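PDB 4XE7: uncharacterized protein from Bacillus thuringiensis serovar kurstaki, which is a bacterial actin-like protein of the ParM family, probably assembling into nucleotide-dependent cytoskeletal filaments that segregate plasmid DNA. Local coordinates for residues Met10-Gly14 with Ile24-Asn28; Glu164-Leu168 with Asp195-Asn199; Ala135-Arg140 with Phe179-Tyr184. All coordinates share one frame; numbering follows the deposited sequence.

Interaction 1: Met10-Gly14 with Ile24-Asn28; sequences MLLGG and ISFLN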
ATOM      1  N   MET A  10     -19.743  -7.988  11.547  1.00 31.20           N
ATOM      2  CA  MET A  10     -19.487  -7.122  10.409  1.00 27.78           C
ATOM      3  C   MET A  10     -18.015  -6.758  10.327  1.00 21.65           C
ATOM      4  O   MET A  10     -17.294  -6.786  11.333  1.00 20.67           O
ATOM      5  CB  MET A  10     -20.338  -5.849  10.499  1.00 28.24           C
ATOM      6  CG  MET A  10     -19.863  -4.880  11.591  1.00 25.54           C
ATOM      7  SD  MET A  10     -18.676  -3.650  10.980  1.00 22.08           S
ATOM      8  CE  MET A  10     -19.681  -2.932   9.654  1.00 24.06           C
ATOM      9  N   LEU A  11     -17.587  -6.431   9.113  1.00 22.69           N
ATOM     10  CA  LEU A  11     -16.252  -5.932   8.847  1.00 25.67           C
ATOM     11  C   LEU A  11     -16.414  -4.589   8.149  1.00 25.33           C
ATOM     12  O   LEU A  11     -17.135  -4.482   7.150  1.00 21.59           O
ATOM     13  CB  LEU A  11     -15.449  -6.910   7.981  1.00 24.52           C
ATOM     14  CG  LEU A  11     -14.095  -6.425   7.448  1.00 34.41           C
ATOM     15  CD1 LEU A  11     -13.041  -6.255   8.575  1.00 15.89           C
ATOM     16  CD2 LEU A  11     -13.590  -7.359   6.350  1.00 31.34           C
ATOM     17  N   LEU A  12     -15.768  -3.563   8.686  1.00 22.01           N
ATOM     18  CA  LEU A  12     -15.782  -2.260   8.041  1.00 17.69           C
ATOM     19  C   LEU A  12     -14.428  -2.018   7.371  1.00 26.41           C
ATOM     20  O   LEU A  12     -13.448  -1.752   8.053  1.00 25.58           O
ATOM     21  CB  LEU A  12     -16.091  -1.156   9.049  1.00 18.94           C
ATOM     22  CG  LEU A  12     -16.358   0.200   8.393  1.00 29.15           C
ATOM     23  CD1 LEU A  12     -17.761   0.230   7.758  1.00 27.62           C
ATOM     24  CD2 LEU A  12     -16.157   1.357   9.366  1.00 30.04           C
ATOM     25  N   GLY A  13     -14.376  -2.128   6.043  1.00 20.28           N
ATOM     26  CA  GLY A  13     -13.130  -1.951   5.320  1.00 21.70           C
ATOM     27  C   GLY A  13     -13.183  -1.008   4.129  1.00 23.99           C
ATOM     28  O   GLY A  13     -14.256  -0.513   3.733  1.00 24.90           O
ATOM     29  N   GLY A  14     -12.006  -0.745   3.571  1.00 20.01           N
ATOM     30  CA  GLY A  14     -11.864   0.001   2.335  1.00 20.74           C
ATOM     31  C   GLY A  14     -11.072  -0.911   1.426  1.00 24.83           C
ATOM     32  O   GLY A  14     -10.075  -1.487   1.849  1.00 21.19           O
ATOM     33  N   ILE A  24      -6.138  -3.665   1.490  1.00 19.47           N
ATOM     34  CA  ILE A  24      -7.286  -3.449   2.358  1.00 22.11           C
ATOM     35  C   ILE A  24      -6.884  -2.581   3.539  1.00 20.22           C
ATOM     36  O   ILE A  24      -5.771  -2.694   4.058  1.00 18.35           O
ATOM     37  CB  ILE A  24      -7.871  -4.787   2.872  1.00 21.90           C
ATOM     38  CG1 ILE A  24      -9.104  -4.564   3.745  1.00 19.57           C
ATOM     39  CG2 ILE A  24      -6.837  -5.559   3.689  1.00 29.14           C
ATOM     40  CD1 ILE A  24      -9.740  -5.920   4.251  1.00 16.69           C
ATOM     41  N   SER A  25      -7.788  -1.701   3.948  1.00 16.28           N
ATOM     42  CA  SER A  25      -7.695  -1.042   5.237  1.00 22.99           C
ATOM     43  C   SER A  25      -8.990  -1.308   6.002  1.00 24.50           C
ATOM     44  O   SER A  25     -10.073  -1.125   5.454  1.00 20.92           O
ATOM     45  CB  SER A  25      -7.457   0.463   5.072  1.00 23.66           C
ATOM     46  OG  SER A  25      -6.140   0.724   4.619  1.00 24.20           O
ATOM     47  N   PHE A  26      -8.905  -1.750   7.251  1.00 21.06           N
ATOM     48  CA  PHE A  26     -10.138  -2.007   7.995  1.00 18.14           C
ATOM     49  C   PHE A  26     -10.001  -1.580   9.439  1.00 18.16           C
ATOM     50  O   PHE A  26      -8.902  -1.287   9.911  1.00 20.88           O
ATOM     51  CB  PHE A  26     -10.529  -3.491   7.919  1.00 19.27           C
ATOM     52  CG  PHE A  26      -9.548  -4.417   8.589  1.00 19.33           C
ATOM     53  CD1 PHE A  26      -9.802  -4.930   9.854  1.00 31.62           C
ATOM     54  CD2 PHE A  26      -8.369  -4.770   7.954  1.00 21.22           C
ATOM     55  CE1 PHE A  26      -8.896  -5.793  10.481  1.00 20.87           C
ATOM     56  CE2 PHE A  26      -7.455  -5.626   8.579  1.00 20.57           C
ATOM     57  CZ  PHE A  26      -7.725  -6.135   9.836  1.00 23.66           C
ATOM     58  N   LEU A  27     -11.119  -1.530  10.149  1.00 23.86           N
ATOM     59  CA  LEU A  27     -11.063  -1.214  11.569  1.00 19.87           C
ATOM     60  C   LEU A  27     -10.974  -2.509  12.362  1.00 20.26           C
ATOM     61  O   LEU A  27     -11.802  -3.409  12.214  1.00 19.25           O
ATOM     62  CB  LEU A  27     -12.269  -0.382  11.993  1.00 19.89           C
ATOM     63  CG  LEU A  27     -12.287   1.008  11.342  1.00 30.16           C
ATOM     64  CD1 LEU A  27     -13.539   1.794  11.740  1.00 31.99           C
ATOM     65  CD2 LEU A  27     -11.007   1.794  11.723  1.00 21.59           C
ATOM     66  N   ASN A  28      -9.935  -2.621  13.185  1.00 19.02           N
ATOM     67  CA  ASN A  28      -9.734  -3.855  13.914  1.00 21.75           C
ATOM     68  C   ASN A  28     -10.512  -3.783  15.225  1.00 18.82           C
ATOM     69  O   ASN A  28     -11.391  -2.926  15.384  1.00 17.99           O
ATOM     70  CB  ASN A  28      -8.238  -4.128  14.132  1.00 26.11           C
ATOM     71  CG  ASN A  28      -7.534  -3.021  14.922  1.00 27.08           C
ATOM     72  OD1 ASN A  28      -8.168  -2.235  15.633  1.00 21.26           O
ATOM     73  ND2 ASN A  28      -6.204  -2.975  14.807  1.00 23.32           N
TER
HETATM   74  O   HOH W   1     -14.445  -3.875  11.081  1.00 21.42           O

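Interaction 2: Glu164-Leu168 with Asp195-Asn199; sequences EEQIL and DGTMN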
ATOM      1  N   GLU A 164     -20.884   2.297 -11.724  1.00 56.65           N
ATOM      2  CA  GLU A 164     -20.615   1.941 -10.332  1.00 54.04           C
ATOM      3  C   GLU A 164     -21.524   0.815  -9.855  1.00 51.58           C
ATOM      4  O   GLU A 164     -21.102  -0.061  -9.102  1.00 56.13           O
ATOM      5  CB  GLU A 164     -20.781   3.166  -9.424  1.00 53.87           C
ATOM      6  CG  GLU A 164     -19.777   4.289  -9.707  1.00 59.89           C
ATOM      7  CD  GLU A 164     -19.907   5.473  -8.755  1.00 57.14           C
ATOM      8  OE1 GLU A 164     -19.141   6.454  -8.913  1.00 50.73           O
ATOM      9  OE2 GLU A 164     -20.766   5.421  -7.852  1.00 57.57           O
ATOM     10  N   GLU A 165     -22.771   0.833 -10.306  1.00 39.84           N
ATOM     11  CA  GLU A 165     -23.770  -0.092  -9.794  1.00 49.89           C
ATOM     12  C   GLU A 165     -23.563  -1.489 -10.366  1.00 46.45           C
ATOM     13  O   GLU A 165     -24.034  -2.469  -9.796  1.00 46.87           O
ATOM     14  CB  GLU A 165     -25.174   0.447 -10.093  1.00 55.69           C
ATOM     15  CG  GLU A 165     -25.330   1.890  -9.594  1.00 61.01           C
ATOM     16  CD  GLU A 165     -26.116   2.793 -10.532  1.00 68.58           C
ATOM     17  OE1 GLU A 165     -27.339   2.583 -10.689  1.00 71.75           O
ATOM     18  OE2 GLU A 165     -25.497   3.703 -11.132  1.00 66.30           O
ATOM     19  N   GLN A 166     -22.833  -1.569 -11.477  1.00 39.61           N
ATOM     20  CA  GLN A 166     -22.446  -2.848 -12.073  1.00 38.58           C
ATOM     21  C   GLN A 166     -21.343  -3.545 -11.284  1.00 35.49           C
ATOM     22  O   GLN A 166     -21.369  -4.761 -11.109  1.00 37.23           O
ATOM     23  CB  GLN A 166     -21.991  -2.654 -13.520  1.00 40.44           C
ATOM     24  CG  GLN A 166     -23.127  -2.327 -14.479  1.00 58.83           C
ATOM     25  CD  GLN A 166     -23.549  -0.863 -14.429  1.00 68.79           C
ATOM     26  OE1 GLN A 166     -23.923  -0.338 -13.377  1.00 70.72           O
ATOM     27  NE2 GLN A 166     -23.479  -0.199 -15.574  1.00 70.12           N
ATOM     28  N   ILE A 167     -20.364  -2.774 -10.825  1.00 35.68           N
ATOM     29  CA  ILE A 167     -19.336  -3.313  -9.947  1.00 31.62           C
ATOM     30  C   ILE A 167     -19.986  -3.861  -8.685  1.00 35.24           C
ATOM     31  O   ILE A 167     -19.712  -4.986  -8.259  1.00 32.65           O
ATOM     32  CB  ILE A 167     -18.298  -2.247  -9.561  1.00 35.58           C
ATOM     33  CG1 ILE A 167     -17.506  -1.797 -10.793  1.00 48.35           C
ATOM     34  CG2 ILE A 167     -17.374  -2.759  -8.457  1.00 39.97           C
ATOM     35  CD1 ILE A 167     -16.770  -2.919 -11.502  1.00 51.06           C
ATOM     36  N   LEU A 168     -20.858  -3.055  -8.094  1.00 24.45           N
ATOM     37  CA  LEU A 168     -21.502  -3.441  -6.854  1.00 23.41           C
ATOM     38  C   LEU A 168     -22.395  -4.672  -7.030  1.00 26.74           C
ATOM     39  O   LEU A 168     -22.471  -5.507  -6.133  1.00 22.14           O
ATOM     40  CB  LEU A 168     -22.308  -2.271  -6.289  1.00 27.04           C
ATOM     41  CG  LEU A 168     -21.518  -1.063  -5.762  1.00 32.16           C
ATOM     42  CD1 LEU A 168     -22.458   0.035  -5.301  1.00 28.60           C
ATOM     43  CD2 LEU A 168     -20.561  -1.456  -4.618  1.00 28.64           C
ATOM     44  N   ASP A 195     -24.830  -4.051   0.433  1.00 28.60           N
ATOM     45  CA  ASP A 195     -24.811  -2.691  -0.073  1.00 31.83           C
ATOM     46  C   ASP A 195     -23.370  -2.215  -0.161  1.00 30.08           C
ATOM     47  O   ASP A 195     -22.445  -2.899   0.298  1.00 26.43           O
ATOM     48  CB  ASP A 195     -25.652  -1.756   0.813  1.00 36.87           C
ATOM     49  CG  ASP A 195     -25.245  -1.797   2.294  1.00 43.96           C
ATOM     50  OD1 ASP A 195     -26.143  -1.919   3.155  1.00 52.88           O
ATOM     51  OD2 ASP A 195     -24.041  -1.680   2.611  1.00 40.93           O
ATOM     52  N   GLY A 196     -23.175  -1.050  -0.756  1.00 30.22           N
ATOM     53  CA  GLY A 196     -21.840  -0.516  -0.895  1.00 29.71           C
ATOM     54  C   GLY A 196     -21.812   0.883  -1.472  1.00 29.84           C
ATOM     55  O   GLY A 196     -22.850   1.476  -1.750  1.00 30.64           O
ATOM     56  N   THR A 197     -20.603   1.394  -1.659  1.00 29.42           N
ATOM     57  CA  THR A 197     -20.376   2.718  -2.227  1.00 36.56           C
ATOM     58  C   THR A 197     -19.140   2.676  -3.116  1.00 38.58           C
ATOM     59  O   THR A 197     -18.187   1.954  -2.825  1.00 32.97           O
ATOM     60  CB  THR A 197     -20.161   3.786  -1.133  1.00 41.05           C
ATOM     61  OG1 THR A 197     -21.093   3.589  -0.065  1.00 45.09           O
ATOM     62  CG2 THR A 197     -20.332   5.181  -1.704  1.00 51.48           C
ATOM     63  N   MET A 198     -19.138   3.450  -4.191  1.00 33.78           N
ATOM     64  CA  MET A 198     -17.947   3.535  -5.018  1.00 34.35           C
ATOM     65  C   MET A 198     -17.419   4.954  -4.961  1.00 35.80           C
ATOM     66  O   MET A 198     -18.186   5.916  -4.953  1.00 38.04           O
ATOM     67  CB  MET A 198     -18.241   3.110  -6.455  1.00 35.10           C
ATOM     68  CG  MET A 198     -18.589   1.638  -6.589  1.00 31.82           C
ATOM     69  SD  MET A 198     -17.204   0.537  -6.208  1.00 29.81           S
ATOM     70  CE  MET A 198     -16.165   0.834  -7.637  1.00 43.53           C
ATOM     71  N   ASN A 199     -16.106   5.085  -4.903  1.00 24.54           N
ATOM     72  CA  ASN A 199     -15.511   6.394  -4.701  1.00 26.78           C
ATOM     73  C   ASN A 199     -14.652   6.763  -5.901  1.00 37.67           C
ATOM     74  O   ASN A 199     -14.346   5.907  -6.746  1.00 36.67           O
ATOM     75  CB  ASN A 199     -14.682   6.418  -3.412  1.00 24.97           C
ATOM     76  CG  ASN A 199     -15.466   5.918  -2.197  1.00 31.12           C
ATOM     77  OD1 ASN A 199     -16.263   6.653  -1.615  1.00 29.67           O
ATOM     78  ND2 ASN A 199     -15.248   4.650  -1.819  1.00 27.82           N
TER
HETATM   79  O   HOH W   2     -18.221   8.109  -6.994  1.00 38.48           O

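Interaction 3: Ala135-Arg140 with Phe179-Tyr184; sequences AVAAAR and FLDGTY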
ATOM      1  N   ALA A 135     -11.481 -12.106   3.972  1.00 22.32           N
ATOM      2  CA  ALA A 135     -11.479 -13.277   4.857  1.00 22.38           C
ATOM      3  C   ALA A 135     -10.379 -13.212   5.893  1.00 20.75           C
ATOM      4  O   ALA A 135     -10.583 -13.610   7.041  1.00 24.44           O
ATOM      5  CB  ALA A 135     -11.340 -14.582   4.045  1.00 21.51           C
ATOM      6  N   VAL A 136      -9.210 -12.740   5.485  1.00 17.26           N
ATOM      7  CA  VAL A 136      -8.098 -12.606   6.428  1.00 25.02           C
ATOM      8  C   VAL A 136      -8.411 -11.570   7.516  1.00 24.68           C
ATOM      9  O   VAL A 136      -8.168 -11.813   8.700  1.00 27.55           O
ATOM     10  CB  VAL A 136      -6.775 -12.227   5.714  1.00 24.54           C
ATOM     11  CG1 VAL A 136      -5.642 -12.008   6.745  1.00 20.93           C
ATOM     12  CG2 VAL A 136      -6.379 -13.326   4.728  1.00 20.23           C
ATOM     13  N   ALA A 137      -8.963 -10.427   7.127  1.00 21.18           N
ATOM     14  CA  ALA A 137      -9.352  -9.413   8.113  1.00 23.45           C
ATOM     15  C   ALA A 137     -10.430  -9.937   9.046  1.00 24.71           C
ATOM     16  O   ALA A 137     -10.428  -9.639  10.254  1.00 23.55           O
ATOM     17  CB  ALA A 137      -9.837  -8.159   7.434  1.00 16.19           C
ATOM     18  N   ALA A 138     -11.368 -10.697   8.483  1.00 23.90           N
ATOM     19  CA  ALA A 138     -12.449 -11.226   9.300  1.00 20.03           C
ATOM     20  C   ALA A 138     -11.869 -12.228  10.306  1.00 27.21           C
ATOM     21  O   ALA A 138     -12.239 -12.222  11.488  1.00 26.02           O
ATOM     22  CB  ALA A 138     -13.525 -11.859   8.432  1.00 21.78           C
ATOM     23  N   ALA A 139     -10.936 -13.055   9.837  1.00 23.45           N
ATOM     24  CA  ALA A 139     -10.208 -13.977  10.701  1.00 26.04           C
ATOM     25  C   ALA A 139      -9.456 -13.220  11.805  1.00 30.64           C
ATOM     26  O   ALA A 139      -9.529 -13.608  12.964  1.00 25.97           O
ATOM     27  CB  ALA A 139      -9.239 -14.825   9.886  1.00 24.11           C
ATOM     28  N   ARG A 140      -8.761 -12.136  11.440  1.00 20.20           N
ATOM     29  CA  ARG A 140      -7.992 -11.342  12.402  1.00 27.53           C
ATOM     30  C   ARG A 140      -8.836 -10.775  13.535  1.00 30.75           C
ATOM     31  O   ARG A 140      -8.367 -10.634  14.653  1.00 30.45           O
ATOM     32  CB  ARG A 140      -7.284 -10.187  11.698  1.00 28.42           C
ATOM     33  CG  ARG A 140      -6.129 -10.616  10.828  1.00 29.70           C
ATOM     34  CD  ARG A 140      -5.398  -9.409  10.263  1.00 27.73           C
ATOM     35  NE  ARG A 140      -4.240  -9.841   9.498  1.00 24.98           N
ATOM     36  CZ  ARG A 140      -3.288  -9.026   9.081  1.00 23.45           C
ATOM     37  NH1 ARG A 140      -3.381  -7.727   9.344  1.00 21.81           N
ATOM     38  NH2 ARG A 140      -2.260  -9.508   8.388  1.00 26.99           N
ATOM     39  N   PHE A 179     -10.164 -21.533   4.517  1.00 29.69           N
ATOM     40  CA  PHE A 179      -8.716 -21.652   4.563  1.00 34.35           C
ATOM     41  C   PHE A 179      -8.327 -23.139   4.675  1.00 38.28           C
ATOM     42  O   PHE A 179      -8.795 -23.846   5.568  1.00 40.31           O
ATOM     43  CB  PHE A 179      -8.134 -20.852   5.738  1.00 32.16           C
ATOM     44  CG  PHE A 179      -8.326 -19.348   5.633  1.00 31.52           C
ATOM     45  CD1 PHE A 179      -9.402 -18.723   6.253  1.00 30.23           C
ATOM     46  CD2 PHE A 179      -7.413 -18.562   4.939  1.00 28.58           C
ATOM     47  CE1 PHE A 179      -9.570 -17.337   6.178  1.00 34.82           C
ATOM     48  CE2 PHE A 179      -7.569 -17.175   4.862  1.00 36.55           C
ATOM     49  CZ  PHE A 179      -8.651 -16.561   5.486  1.00 32.40           C
ATOM     50  N   LEU A 180      -7.485 -23.605   3.760  1.00 27.79           N
ATOM     51  CA  LEU A 180      -7.116 -25.014   3.695  1.00 34.19           C
ATOM     52  C   LEU A 180      -5.716 -25.249   4.281  1.00 37.28           C
ATOM     53  O   LEU A 180      -5.281 -26.390   4.459  1.00 34.47           O
ATOM     54  CB  LEU A 180      -7.181 -25.503   2.245  1.00 27.84           C
ATOM     55  CG  LEU A 180      -8.579 -25.436   1.627  1.00 34.27           C
ATOM     56  CD1 LEU A 180      -8.535 -25.757   0.149  1.00 33.31           C
ATOM     57  CD2 LEU A 180      -9.510 -26.389   2.345  1.00 35.18           C
ATOM     58  N   ASP A 181      -5.024 -24.155   4.582  1.00 41.16           N
ATOM     59  CA  ASP A 181      -3.670 -24.212   5.123  1.00 37.12           C
ATOM     60  C   ASP A 181      -3.331 -22.892   5.818  1.00 36.44           C
ATOM     61  O   ASP A 181      -4.153 -21.973   5.855  1.00 36.73           O
ATOM     62  CB  ASP A 181      -2.657 -24.503   4.009  1.00 42.19           C
ATOM     63  CG  ASP A 181      -1.387 -25.177   4.526  1.00 55.15           C
ATOM     64  OD1 ASP A 181      -1.177 -25.187   5.759  1.00 49.06           O
ATOM     65  OD2 ASP A 181      -0.602 -25.704   3.705  1.00 55.10           O
ATOM     66  N   GLY A 182      -2.125 -22.805   6.371  1.00 35.85           N
ATOM     67  CA  GLY A 182      -1.650 -21.586   7.001  1.00 33.83           C
ATOM     68  C   GLY A 182      -2.295 -21.318   8.350  1.00 33.38           C
ATOM     69  O   GLY A 182      -2.906 -22.201   8.959  1.00 29.68           O
ATOM     70  N   THR A 183      -2.176 -20.073   8.790  1.00 32.98           N
ATOM     71  CA  THR A 183      -2.643 -19.635  10.102  1.00 38.04           C
ATOM     72  C   THR A 183      -4.100 -19.950  10.438  1.00 32.83           C
ATOM     73  O   THR A 183      -4.401 -20.336  11.563  1.00 28.30           O
ATOM     74  CB  THR A 183      -2.459 -18.117  10.239  1.00 43.61           C
ATOM     75  OG1 THR A 183      -1.186 -17.747   9.687  1.00 40.13           O
ATOM     76  CG2 THR A 183      -2.558 -17.692  11.713  1.00 40.94           C
ATOM     77  N   TYR A 184      -5.009 -19.776   9.484  1.00 29.03           N
ATOM     78  CA  TYR A 184      -6.429 -19.959   9.776  1.00 29.56           C
ATOM     79  C   TYR A 184      -6.998 -21.289   9.268  1.00 35.40           C
ATOM     80  O   TYR A 184      -8.209 -21.401   9.051  1.00 38.11           O
ATOM     81  CB  TYR A 184      -7.230 -18.785   9.191  1.00 31.59           C
ATOM     82  CG  TYR A 184      -6.675 -17.448   9.643  1.00 26.88           C
ATOM     83  CD1 TYR A 184      -6.620 -17.129  10.995  1.00 31.10           C
ATOM     84  CD2 TYR A 184      -6.193 -16.521   8.733  1.00 25.00           C
ATOM     85  CE1 TYR A 184      -6.098 -15.928  11.431  1.00 37.17           C
ATOM     86  CE2 TYR A 184      -5.663 -15.308   9.159  1.00 29.00           C
ATOM     87  CZ  TYR A 184      -5.621 -15.026  10.516  1.00 33.33           C
ATOM     88  OH  TYR A 184      -5.112 -13.843  10.972  1.00 31.38           O
TER

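Interaction 1: Met10-Gly14 with Ile24-Asn28
Gly14 and Ser25 exchange two backbone hydrogen bonds, which identifies them as an antiparallel hydrogen-bonded pair: Gly14 N reaches Ser25 O at 2.7 Å, and Ser25 N returns to Gly14 O. One step on, Gly13 and Phe26 form the non-hydrogen-bonded pair, with CA atoms only 4.0 Å apart. A third backbone bond runs from Leu27 N to Leu12 O at 3.1 Å. Leu12 O also receives a CA-H...O contact from Phe26, so two donors converge on it. Beyond this point a water takes over from direct pairing, accepting from Leu12 N and donating to Leu27 O.

Apolar contacts lie beside these bonds. Leu11 CD1 meets Phe26 CD1 at 3.7 Å, approaching the ring obliquely. With chi1 at 65°, Phe26 holds CG between its backbone N and carbonyl carbon, and the end of the side chain leads away from Met10-Gly14 although CB stays 3.4 Å from Leu12 O. Leu12 and Leu27 lie side by side and point the same way, CD2 of Leu12 touching CD1 of Leu27 at 3.6 Å.

The pairing belongs to the beta hairpin of strands 13-17 and 21-27, which in actin-like proteins usually carries the first phosphate-binding loop. Ser25 OG, on one side of the sheet, bonds to Ser35 and Ser404. Leu12 packs on helix 402-418, whereas Leu11, Ile24 and Phe26 pack against Ala137 of helix 123-140; strand 33-45 continues the sheet beyond strand 21-27.

Interaction 2: Glu164-Leu168 with Asp195-Asn199
Met198 packs against three helical side chains, those of Glu164, Ile167 and Leu168, and contributes more buried area than any other residue of the contact. Its chain bends at both chi2 (-67°) and chi3 (-71°), which brings the thioether end to Ile167, where CE is 3.9 Å from Ile167 CG2; the two side chains meet at about a right angle. Leu168 instead slides past Met198 in the opposite direction, its CG 4.1 Å from Met198 CG. The Leu168 methyls reach the strand backbone: CD1 stands 3.9 Å from Gly196 O and CD2 4.0 Å from Gly196 CA, an approach possible because Gly196 has no side chain.

Glu164 forms the polar, solvent-facing side, although its extended side chain still packs on Met198, running antiparallel to it with CD 3.7 Å from Met198 CB. No direct hydrogen bond joins the segments. A water spans them, donating to Glu164 OE1 at 2.7 Å and to Met198 O at 3.0 Å; Tyr159 OH is a further partner of OE1.

The axes of segments 164-168 and 196-199 approach to 8.6 Å, with 133° between their N-to-C directions, as helix 164-171 packs on strand 188-200. Phe150 of the adjoining strand 145-154 touches both Leu168 and Met198, and Met154 touches Ile167. Thr197 and Asn199 point away from the helix, and their side chains meet helix 402-418, so this part of strand 188-200 lies between helices 164-171 and 402-418.

Interaction 3: Ala135-Arg140 with Phe179-Tyr184
Ala139 CB sits directly over the centre of the Tyr184 ring, 3.4 Å from its centroid and 0° off the normal, a CH-pi contact between helix 123-140 and the loop joining strands 173-179 and 188-200 of this actin-like fold. All six ring carbons stand 3.7 Å from that methyl, which confirms the centring. Thr183 CB lies over the opposite face, so the ring is held between a helix methyl and its own sequence neighbour. Val136 chi1 of 176° sets CG1 anti to the backbone N and CG2 beside it, sending CG1 obliquely to Tyr184 CE2 at 4.1 Å and CG2 to Phe179 CZ at 4.0 Å.

Phe179 presents its rim to the helix. Val136 N is at the ring edge, near its plane, while Ala135 CB comes to CZ obliquely at 3.6 Å. One face of Phe179 is covered by Tyr184 CB, offset toward the rim.

The extended Arg140 chain carries its guanidinium, turned 56° from the Tyr184 ring plane, to carboxylate partners. Asp69 forms a salt bridge with Arg140 and a hydrogen bond with the tyrosine hydroxyl; Glu34 and Asp67 form further salt bridges with the guanidinium. Across the segments, Tyr184 OH rests 3.4 Å from Arg140 CG.

Overall arrangement
From the N terminus, interaction 1 closes first, folding the chain back within a short hairpin before either other contact begins. Residues 135-140 then open interaction 3, and 164-168 open interaction 2; interaction 3 closes at 179-184 before interaction 2 closes at 195-199, so these two loops cross. Interactions 1 and 2 reach the same mixed sheet, with centres 17 Å apart and no touch. Interaction 3 meets interaction 1 directly, Phe26 CZ packing 4.0 Å from Arg140 CD. Interactions 1 and 3 join the N-terminal hairpin, helix 123-140 and the loop before strand 188-200, while interaction 2 sets helix 164-171 on that strand; all probably belong to one domain of the actin-like fold.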